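Local atomic coordinates of protein similar to metal-dependent hydrolase (Staphylococcus aureus subsp. aureus Mu50, PDB entry 3ESH), a protein that is probably a metal-dependent hydrolase of the metallo-beta-lactamase superfamily, although its substrate is not established. Residues A[112-115]-A[116-119]; A[131-134]-A[135-139]; A[235-238]-A[239-243]. All coordinates share one frame; numbering follows the deposited sequence.

Contact 1. Residues A[112-115]-A[116-119]; sequences DHAA and GLTD
This is a local turn contact between Ala114 and Leu117, at the place where helix 111-114 gives way to the long loop that leads to strand 130-134. One hydrogen bond closes the turn. Leu117 N donates to Ala114 O over 3.0 Å. The N-H points at the oxygen at 149°, but the donor stands well above the carbonyl plane instead of on a lone pair. Ala115 and Gly116 form the two corners, with backbone angles close to a type I turn.

The side chain of Leu117 then folds back over the same carbonyl. Its CG lies anti to its own carbonyl carbon and beside its own N (chi1 -83°). This brings Leu117 CG to 3.5 Å from Ala114 O. The extended second torsion carries the CD1 branch on to the methyl of Ala114, with Leu117 CD1 at 4.0 Å from Ala114 CB. The carbonyl of Ala114 is thus bonded from the backbone and flanked by an apolar branch, and both residues are buried.

Asp112 and His113 end the HxHxDH signature of the metallo-beta-lactamase superfamily, which runs from His108 to His113. In relatives this signature supplies metal ligands, so the turn lies directly after a probable metal site. The ring of His113 stacks on Tyr250, whose hydroxyl is hydrogen-bonded to the backbone O of Asp112. Lys70 NZ hydrogen-bonds to both Ala115 O and Thr118 OG1, pinning the turn from outside. A second bond of Thr118 OG1, to Asp119 O at 3.3 Å, is weak.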
ATOM      1  N   ASP A 112     -19.095  -4.710  23.541  1.00 38.75           N
ATOM      2  CA  ASP A 112     -19.780  -5.969  23.790  1.00 38.85           C
ATOM      3  C   ASP A 112     -18.799  -7.081  24.177  1.00 37.16           C
ATOM      4  O   ASP A 112     -19.205  -8.133  24.649  1.00 37.18           O
ATOM      5  CB  ASP A 112     -20.621  -6.378  22.562  1.00 41.06           C
ATOM      6  CG  ASP A 112     -19.862  -6.241  21.242  1.00 43.74           C
ATOM      7  OD1 ASP A 112     -19.284  -5.158  20.991  1.00 44.79           O
ATOM      8  OD2 ASP A 112     -19.859  -7.221  20.436  1.00 50.72           O
ATOM      9  N   HIS A 113     -17.507  -6.832  24.008  1.00 36.15           N
ATOM     10  CA  HIS A 113     -16.486  -7.828  24.338  1.00 35.56           C
ATOM     11  C   HIS A 113     -15.518  -7.402  25.446  1.00 35.21           C
ATOM     12  O   HIS A 113     -15.002  -8.245  26.174  1.00 34.37           O
ATOM     13  CB  HIS A 113     -15.642  -8.185  23.097  1.00 35.03           C
ATOM     14  CG  HIS A 113     -16.400  -8.904  22.014  1.00 36.62           C
ATOM     15  ND1 HIS A 113     -17.482  -8.351  21.359  1.00 37.12           N
ATOM     16  CD2 HIS A 113     -16.224 -10.130  21.471  1.00 34.46           C
ATOM     17  CE1 HIS A 113     -17.943  -9.205  20.461  1.00 36.07           C
ATOM     18  NE2 HIS A 113     -17.198 -10.293  20.508  1.00 38.13           N
ATOM     19  N   ALA A 114     -15.285  -6.098  25.581  1.00 36.29           N
ATOM     20  CA  ALA A 114     -14.321  -5.603  26.560  1.00 36.56           C
ATOM     21  C   ALA A 114     -14.833  -4.868  27.800  1.00 36.46           C
ATOM     22  O   ALA A 114     -14.063  -4.607  28.720  1.00 38.29           O
ATOM     23  CB  ALA A 114     -13.306  -4.734  25.843  1.00 36.59           C
ATOM     24  N   ALA A 115     -16.117  -4.542  27.848  1.00 37.46           N
ATOM     25  CA  ALA A 115     -16.645  -3.830  29.015  1.00 37.30           C
ATOM     26  C   ALA A 115     -16.421  -4.559  30.339  1.00 37.88           C
ATOM     27  O   ALA A 115     -16.195  -3.928  31.376  1.00 39.74           O
ATOM     28  CB  ALA A 115     -18.114  -3.545  28.834  1.00 35.62           C
ATOM     29  N   GLY A 116     -16.480  -5.885  30.305  1.00 37.94           N
ATOM     30  CA  GLY A 116     -16.296  -6.661  31.518  1.00 36.66           C
ATOM     31  C   GLY A 116     -14.847  -6.878  31.924  1.00 37.98           C
ATOM     32  O   GLY A 116     -14.566  -7.739  32.751  1.00 39.09           O
ATOM     33  N   LEU A 117     -13.929  -6.108  31.345  1.00 37.01           N
ATOM     34  CA  LEU A 117     -12.509  -6.243  31.670  1.00 37.72           C
ATOM     35  C   LEU A 117     -12.127  -5.550  32.974  1.00 37.94           C
ATOM     36  O   LEU A 117     -11.155  -5.934  33.630  1.00 35.87           O
ATOM     37  CB  LEU A 117     -11.630  -5.706  30.532  1.00 36.00           C
ATOM     38  CG  LEU A 117     -11.367  -6.678  29.374  1.00 35.78           C
ATOM     39  CD1 LEU A 117     -10.471  -6.015  28.327  1.00 33.44           C
ATOM     40  CD2 LEU A 117     -10.726  -7.952  29.931  1.00 30.29           C
ATOM     41  N   THR A 118     -12.877  -4.523  33.350  1.00 46.34           N
ATOM     42  CA  THR A 118     -12.601  -3.799  34.575  1.00 47.18           C
ATOM     43  C   THR A 118     -13.903  -3.470  35.276  1.00 48.71           C
ATOM     44  O   THR A 118     -14.972  -3.521  34.675  1.00 48.76           O
ATOM     45  CB  THR A 118     -11.898  -2.464  34.296  1.00 47.14           C
ATOM     46  OG1 THR A 118     -12.796  -1.594  33.598  1.00 47.51           O
ATOM     47  CG2 THR A 118     -10.640  -2.681  33.475  1.00 47.36           C
ATOM     48  N   ASP A 119     -13.825  -3.146  36.556  1.00 50.69           N
ATOM     49  CA  ASP A 119     -15.000  -2.748  37.301  1.00 53.18           C
ATOM     50  C   ASP A 119     -14.931  -1.230  37.218  1.00 54.60           C
ATOM     51  O   ASP A 119     -14.138  -0.680  36.482  1.00 55.20           O
ATOM     52  CB  ASP A 119     -14.883  -3.179  38.782  1.00 53.44           C
ATOM     53  CG  ASP A 119     -13.549  -2.778  39.421  1.00 54.60           C
ATOM     54  OD1 ASP A 119     -13.124  -1.623  39.252  1.00 51.11           O
ATOM     55  OD2 ASP A 119     -12.932  -3.621  40.108  1.00 54.10           O
TER

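Contact 2. Residues A[131-134]-A[135-139]; sequences HVVQ and QDEWH
Val133 and Gln134 end a strand and meet the first turn of helix 135-142, at the opening of a beta-alpha-beta unit of the metallo-beta-lactamase fold. The short strand and helix axes are nearly perpendicular (91°). Gln134 holds the N-cap position.

Gln135 leads its extended side chain off the junction to a second subunit, where NE2 bonds to Arg231 O and to Glu234. Asp136 also turns to that subunit and forms a salt bridge with its Arg231. Glu137 lies across Val133 at about a right angle, its CG 3.9 Å from Val133 CG1. Its chain bends at the second torsion (chi2 65°), and the carboxylate runs on to bond with Tyr152, Ser186 and Met109 N, which fix it beside the probable metal site.

Trp138 N closes the first helical turn on Gln134 O at 3.0 Å, an almost straight bond of 167°. The CB of Trp138 rests on the valine, 4.0 Å from Val133 CG1, and the indole continues toward Leu164 and Leu166 of the next strand. In His139, the imidazole turns one face to the backbone, with Gln135 O 3.2 Å above the ring plane and offset toward the rim.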
ATOM      1  N   HIS A 131      -3.142 -10.055  29.455  1.00 38.15           N
ATOM      2  CA  HIS A 131      -4.134  -9.719  28.442  1.00 35.84           C
ATOM      3  C   HIS A 131      -3.495  -9.572  27.064  1.00 34.75           C
ATOM      4  O   HIS A 131      -2.577  -8.779  26.863  1.00 34.60           O
ATOM      5  CB  HIS A 131      -4.889  -8.449  28.838  1.00 36.29           C
ATOM      6  CG  HIS A 131      -5.720  -8.608  30.078  1.00 41.55           C
ATOM      7  ND1 HIS A 131      -6.992  -8.089  30.191  1.00 42.75           N
ATOM      8  CD2 HIS A 131      -5.478  -9.269  31.233  1.00 42.59           C
ATOM      9  CE1 HIS A 131      -7.500  -8.431  31.364  1.00 42.21           C
ATOM     10  NE2 HIS A 131      -6.605  -9.144  32.012  1.00 43.66           N
ATOM     11  N   VAL A 132      -3.995 -10.357  26.114  1.00 34.39           N
ATOM     12  CA  VAL A 132      -3.472 -10.372  24.748  1.00 31.85           C
ATOM     13  C   VAL A 132      -4.394  -9.713  23.734  1.00 33.39           C
ATOM     14  O   VAL A 132      -5.570 -10.082  23.611  1.00 34.36           O
ATOM     15  CB  VAL A 132      -3.202 -11.819  24.331  1.00 30.37           C
ATOM     16  CG1 VAL A 132      -2.485 -11.875  23.017  1.00 32.63           C
ATOM     17  CG2 VAL A 132      -2.389 -12.498  25.410  1.00 30.42           C
ATOM     18  N   VAL A 133      -3.859  -8.735  23.012  1.00 32.59           N
ATOM     19  CA  VAL A 133      -4.620  -8.022  21.990  1.00 30.53           C
ATOM     20  C   VAL A 133      -3.759  -7.802  20.752  1.00 33.12           C
ATOM     21  O   VAL A 133      -2.545  -7.652  20.841  1.00 33.89           O
ATOM     22  CB  VAL A 133      -5.103  -6.622  22.481  1.00 29.87           C
ATOM     23  CG1 VAL A 133      -6.049  -6.012  21.466  1.00 24.05           C
ATOM     24  CG2 VAL A 133      -5.770  -6.738  23.845  1.00 28.24           C
ATOM     25  N   GLN A 134      -4.391  -7.805  19.585  1.00 35.45           N
ATOM     26  CA  GLN A 134      -3.667  -7.572  18.351  1.00 33.67           C
ATOM     27  C   GLN A 134      -3.230  -6.100  18.478  1.00 31.05           C
ATOM     28  O   GLN A 134      -3.986  -5.248  18.970  1.00 28.94           O
ATOM     29  CB  GLN A 134      -4.592  -7.858  17.154  1.00 36.10           C
ATOM     30  CG  GLN A 134      -4.777  -6.748  16.132  1.00 41.74           C
ATOM     31  CD  GLN A 134      -3.611  -6.594  15.206  1.00 42.29           C
ATOM     32  OE1 GLN A 134      -2.919  -7.550  14.891  1.00 48.60           O
ATOM     33  NE2 GLN A 134      -3.402  -5.385  14.740  1.00 41.19           N
ATOM     34  N   GLN A 135      -1.998  -5.814  18.065  1.00 30.39           N
ATOM     35  CA  GLN A 135      -1.437  -4.468  18.195  1.00 30.21           C
ATOM     36  C   GLN A 135      -2.222  -3.325  17.549  1.00 30.07           C
ATOM     37  O   GLN A 135      -2.355  -2.252  18.151  1.00 29.56           O
ATOM     38  CB  GLN A 135       0.009  -4.465  17.698  1.00 30.05           C
ATOM     39  CG  GLN A 135       0.719  -3.144  17.762  1.00 30.01           C
ATOM     40  CD  GLN A 135       2.227  -3.300  17.730  1.00 35.52           C
ATOM     41  OE1 GLN A 135       2.764  -4.199  17.076  1.00 37.30           O
ATOM     42  NE2 GLN A 135       2.922  -2.420  18.431  1.00 32.00           N
ATOM     43  N   ASP A 136      -2.752  -3.535  16.346  1.00 30.07           N
ATOM     44  CA  ASP A 136      -3.512  -2.464  15.679  1.00 31.62           C
ATOM     45  C   ASP A 136      -4.893  -2.305  16.295  1.00 32.11           C
ATOM     46  O   ASP A 136      -5.427  -1.192  16.341  1.00 32.96           O
ATOM     47  CB  ASP A 136      -3.627  -2.746  14.183  1.00 31.42           C
ATOM     48  CG  ASP A 136      -2.279  -2.836  13.513  1.00 31.56           C
ATOM     49  OD1 ASP A 136      -1.542  -1.836  13.545  1.00 37.40           O
ATOM     50  OD2 ASP A 136      -1.943  -3.891  12.967  1.00 31.88           O
ATOM     51  N   GLU A 137      -5.460  -3.416  16.772  1.00 31.60           N
ATOM     52  CA  GLU A 137      -6.769  -3.394  17.419  1.00 32.77           C
ATOM     53  C   GLU A 137      -6.632  -2.476  18.625  1.00 33.77           C
ATOM     54  O   GLU A 137      -7.439  -1.572  18.822  1.00 35.26           O
ATOM     55  CB  GLU A 137      -7.158  -4.799  17.895  1.00 31.79           C
ATOM     56  CG  GLU A 137      -8.485  -4.884  18.651  1.00 31.53           C
ATOM     57  CD  GLU A 137      -9.692  -4.529  17.777  1.00 34.57           C
ATOM     58  OE1 GLU A 137      -9.706  -4.964  16.601  1.00 35.18           O
ATOM     59  OE2 GLU A 137     -10.630  -3.835  18.260  1.00 32.93           O
ATOM     60  N   TRP A 138      -5.589  -2.717  19.415  1.00 33.72           N
ATOM     61  CA  TRP A 138      -5.315  -1.934  20.615  1.00 34.02           C
ATOM     62  C   TRP A 138      -5.115  -0.447  20.300  1.00 34.53           C
ATOM     63  O   TRP A 138      -5.652   0.430  20.996  1.00 32.79           O
ATOM     64  CB  TRP A 138      -4.088  -2.506  21.317  1.00 30.69           C
ATOM     65  CG  TRP A 138      -3.694  -1.744  22.505  1.00 29.19           C
ATOM     66  CD1 TRP A 138      -2.629  -0.893  22.617  1.00 27.88           C
ATOM     67  CD2 TRP A 138      -4.416  -1.647  23.745  1.00 27.95           C
ATOM     68  NE1 TRP A 138      -2.656  -0.263  23.843  1.00 29.48           N
ATOM     69  CE2 TRP A 138      -3.739  -0.706  24.550  1.00 26.24           C
ATOM     70  CE3 TRP A 138      -5.573  -2.263  24.247  1.00 27.77           C
ATOM     71  CZ2 TRP A 138      -4.182  -0.364  25.832  1.00 28.45           C
ATOM     72  CZ3 TRP A 138      -6.015  -1.922  25.523  1.00 28.34           C
ATOM     73  CH2 TRP A 138      -5.322  -0.977  26.299  1.00 27.98           C
ATOM     74  N   HIS A 139      -4.344  -0.173  19.245  1.00 34.94           N
ATOM     75  CA  HIS A 139      -4.067   1.207  18.809  1.00 34.74           C
ATOM     76  C   HIS A 139      -5.351   1.964  18.492  1.00 35.77           C
ATOM     77  O   HIS A 139      -5.499   3.137  18.841  1.00 35.14           O
ATOM     78  CB  HIS A 139      -3.180   1.228  17.562  1.00 33.61           C
ATOM     79  CG  HIS A 139      -1.750   0.874  17.818  1.00 35.36           C
ATOM     80  ND1 HIS A 139      -0.824   0.735  16.803  1.00 34.34           N
ATOM     81  CD2 HIS A 139      -1.077   0.650  18.974  1.00 32.73           C
ATOM     82  CE1 HIS A 139       0.355   0.442  17.322  1.00 32.55           C
ATOM     83  NE2 HIS A 139       0.227   0.385  18.635  1.00 34.24           N
TER

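Contact 3. Residues A[235-238]-A[239-243]; sequences RMIP and YFIQQ
Met236, Ile237 and Pro238 offer their carbonyl oxygens to the amides of Phe240, Ile241 and Gln242, three i to i+4 bonds in the last turns of helix 226-242. Phe240 N to Met236 O is 2.8 Å and nearly straight, at 174°. Ile241 N reaches Ile237 O at 3.0 Å, and Gln242 N reaches Pro238 O at 2.9 Å. In these two bonds the donor is tilted from the carbonyl plane. Pro238 has no N-H to give to the turn before it, and the helix is kinked there.

Two side-chain pairs run along one helix side, each lying side by side and pointing the same way. The ring of Phe240 passes close to selenomethionine Met236, with CE2 of Phe240 at 3.5 Å from Met236 CB. Ile237 meets Ile241 through its CG2 branch, which sits anti to the backbone N and comes to 3.8 Å from Ile241 CD1. These pairs form the helix face that packs on the second sheet of the metallo-beta-lactamase fold: Met236 touches Ile191, and Phe240 and Ile241 touch Phe247. Arg235 instead forms salt bridges with Glu232 of its own chain and with Glu168 of a third subunit.

At the helix end, Gln243 CG lies 3.6 Å above one face of the Tyr239 ring, offset toward the rim. Gln243 NE2 donates to Gln242 OE1 at 2.6 Å, and that oxygen lies in the plane of the Gln243 amide.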
ATOM      1  N   ARG A 235     -12.409 -18.548   2.896  1.00 39.10           N
ATOM      2  CA  ARG A 235     -11.359 -19.542   2.996  1.00 39.84           C
ATOM      3  C   ARG A 235     -11.316 -20.345   4.294  1.00 39.60           C
ATOM      4  O   ARG A 235     -11.099 -21.554   4.263  1.00 38.87           O
ATOM      5  CB  ARG A 235      -9.995 -18.891   2.735  1.00 40.87           C
ATOM      6  CG  ARG A 235      -9.074 -18.896   3.932  1.00 44.06           C
ATOM      7  CD  ARG A 235      -7.660 -18.492   3.578  1.00 46.27           C
ATOM      8  NE  ARG A 235      -6.818 -18.562   4.763  1.00 49.79           N
ATOM      9  CZ  ARG A 235      -6.877 -17.707   5.779  1.00 51.45           C
ATOM     10  NH1 ARG A 235      -7.740 -16.695   5.747  1.00 51.36           N
ATOM     11  NH2 ARG A 235      -6.093 -17.879   6.837  1.00 52.45           N
HETATM   12  N   MSE A 236     -11.522 -19.689   5.429  1.00 38.66           N
HETATM   13  CA  MSE A 236     -11.482 -20.373   6.724  1.00 38.35           C
HETATM   14  C   MSE A 236     -12.561 -21.430   6.925  1.00 39.95           C
HETATM   15  O   MSE A 236     -12.248 -22.593   7.182  1.00 40.65           O
HETATM   16  CB  MSE A 236     -11.579 -19.365   7.869  1.00 36.66           C
HETATM   17  CG  MSE A 236     -10.472 -18.363   7.859  1.00 37.00           C
HETATM   18 SE   MSE A 236     -10.675 -17.211   9.397  1.00 33.60          SE
HETATM   19  CE  MSE A 236      -8.820 -17.025   9.721  1.00 38.54           C
ATOM     20  N   ILE A 237     -13.829 -21.030   6.817  1.00 38.07           N
ATOM     21  CA  ILE A 237     -14.945 -21.947   7.032  1.00 37.92           C
ATOM     22  C   ILE A 237     -14.853 -23.281   6.281  1.00 37.70           C
ATOM     23  O   ILE A 237     -14.997 -24.341   6.887  1.00 37.11           O
ATOM     24  CB  ILE A 237     -16.287 -21.227   6.747  1.00 36.76           C
ATOM     25  CG1 ILE A 237     -16.455 -20.094   7.762  1.00 37.45           C
ATOM     26  CG2 ILE A 237     -17.453 -22.190   6.853  1.00 34.06           C
ATOM     27  CD1 ILE A 237     -17.699 -19.238   7.576  1.00 37.29           C
ATOM     28  N   PRO A 238     -14.607 -23.255   4.961  1.00 37.79           N
ATOM     29  CA  PRO A 238     -14.514 -24.534   4.251  1.00 38.28           C
ATOM     30  C   PRO A 238     -13.361 -25.400   4.786  1.00 38.50           C
ATOM     31  O   PRO A 238     -13.470 -26.622   4.868  1.00 38.62           O
ATOM     32  CB  PRO A 238     -14.290 -24.105   2.798  1.00 37.97           C
ATOM     33  CG  PRO A 238     -15.036 -22.803   2.717  1.00 37.28           C
ATOM     34  CD  PRO A 238     -14.640 -22.127   4.013  1.00 37.70           C
ATOM     35  N   TYR A 239     -12.259 -24.750   5.146  1.00 38.23           N
ATOM     36  CA  TYR A 239     -11.092 -25.451   5.678  1.00 37.73           C
ATOM     37  C   TYR A 239     -11.385 -26.059   7.046  1.00 38.22           C
ATOM     38  O   TYR A 239     -11.124 -27.234   7.278  1.00 39.45           O
ATOM     39  CB  TYR A 239      -9.907 -24.491   5.799  1.00 38.27           C
ATOM     40  CG  TYR A 239      -8.706 -25.094   6.495  1.00 38.58           C
ATOM     41  CD1 TYR A 239      -7.905 -26.041   5.853  1.00 37.12           C
ATOM     42  CD2 TYR A 239      -8.415 -24.771   7.819  1.00 38.88           C
ATOM     43  CE1 TYR A 239      -6.850 -26.654   6.512  1.00 38.23           C
ATOM     44  CE2 TYR A 239      -7.367 -25.379   8.489  1.00 40.35           C
ATOM     45  CZ  TYR A 239      -6.586 -26.321   7.832  1.00 41.13           C
ATOM     46  OH  TYR A 239      -5.550 -26.935   8.507  1.00 41.62           O
ATOM     47  N   PHE A 240     -11.916 -25.250   7.955  1.00 37.93           N
ATOM     48  CA  PHE A 240     -12.239 -25.721   9.285  1.00 39.11           C
ATOM     49  C   PHE A 240     -13.263 -26.856   9.248  1.00 40.58           C
ATOM     50  O   PHE A 240     -13.236 -27.759  10.095  1.00 41.29           O
ATOM     51  CB  PHE A 240     -12.766 -24.575  10.145  1.00 39.33           C
ATOM     52  CG  PHE A 240     -11.720 -23.565  10.515  1.00 38.93           C
ATOM     53  CD1 PHE A 240     -10.473 -23.978  10.996  1.00 38.88           C
ATOM     54  CD2 PHE A 240     -11.978 -22.201  10.399  1.00 37.27           C
ATOM     55  CE1 PHE A 240      -9.500 -23.044  11.358  1.00 37.91           C
ATOM     56  CE2 PHE A 240     -11.013 -21.260  10.758  1.00 37.33           C
ATOM     57  CZ  PHE A 240      -9.775 -21.680  11.235  1.00 36.97           C
ATOM     58  N   ILE A 241     -14.166 -26.809   8.274  1.00 39.43           N
ATOM     59  CA  ILE A 241     -15.170 -27.854   8.136  1.00 41.10           C
ATOM     60  C   ILE A 241     -14.501 -29.123   7.619  1.00 40.92           C
ATOM     61  O   ILE A 241     -14.718 -30.207   8.141  1.00 39.97           O
ATOM     62  CB  ILE A 241     -16.306 -27.422   7.180  1.00 40.97           C
ATOM     63  CG1 ILE A 241     -17.189 -26.375   7.868  1.00 42.02           C
ATOM     64  CG2 ILE A 241     -17.147 -28.625   6.778  1.00 40.57           C
ATOM     65  CD1 ILE A 241     -18.324 -25.848   7.004  1.00 41.32           C
ATOM     66  N   GLN A 242     -13.664 -28.971   6.604  1.00 42.37           N
ATOM     67  CA  GLN A 242     -12.958 -30.107   6.018  1.00 43.04           C
ATOM     68  C   GLN A 242     -12.116 -30.799   7.095  1.00 44.12           C
ATOM     69  O   GLN A 242     -11.943 -32.013   7.074  1.00 44.10           O
ATOM     70  CB  GLN A 242     -12.069 -29.617   4.871  1.00 43.13           C
ATOM     71  CG  GLN A 242     -11.441 -30.706   4.005  1.00 45.40           C
ATOM     72  CD  GLN A 242     -10.332 -31.472   4.711  1.00 46.78           C
ATOM     73  OE1 GLN A 242      -9.409 -30.882   5.277  1.00 47.67           O
ATOM     74  NE2 GLN A 242     -10.414 -32.797   4.671  1.00 47.59           N
ATOM     75  N   GLN A 243     -11.612 -30.014   8.045  1.00 45.74           N
ATOM     76  CA  GLN A 243     -10.786 -30.525   9.133  1.00 45.45           C
ATOM     77  C   GLN A 243     -11.604 -30.956  10.343  1.00 45.77           C
ATOM     78  O   GLN A 243     -11.044 -31.309  11.390  1.00 45.79           O
ATOM     79  CB  GLN A 243      -9.769 -29.468   9.553  1.00 45.43           C
ATOM     80  CG  GLN A 243      -8.722 -29.196   8.496  1.00 44.55           C
ATOM     81  CD  GLN A 243      -7.726 -30.318   8.389  1.00 46.85           C
ATOM     82  OE1 GLN A 243      -6.933 -30.531   9.303  1.00 48.25           O
ATOM     83  NE2 GLN A 243      -7.761 -31.052   7.281  1.00 46.09           N
TER

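Overall arrangement
The three contacts follow one another along the chain. Contacts 1 and 2 are neighbours, with centres 15 Å apart. They touch where Leu117 CD2 packs on His131 CE1 at 3.6 Å. Both lie near the probable metal site: contact 1 runs from the end of helix 111-114 into the loop after it, and contact 2 joins strand 130-134 of the first mixed sheet to helix 135-142. Contact 3 lies against the second sheet, with its centre 31 Å from that of contact 1, across the chain's centre. Contacts 2 and 3 do not touch within one chain. Between subunits they do, since Gln135 of one copy packs on Arg235 of another, so both help build the assembly.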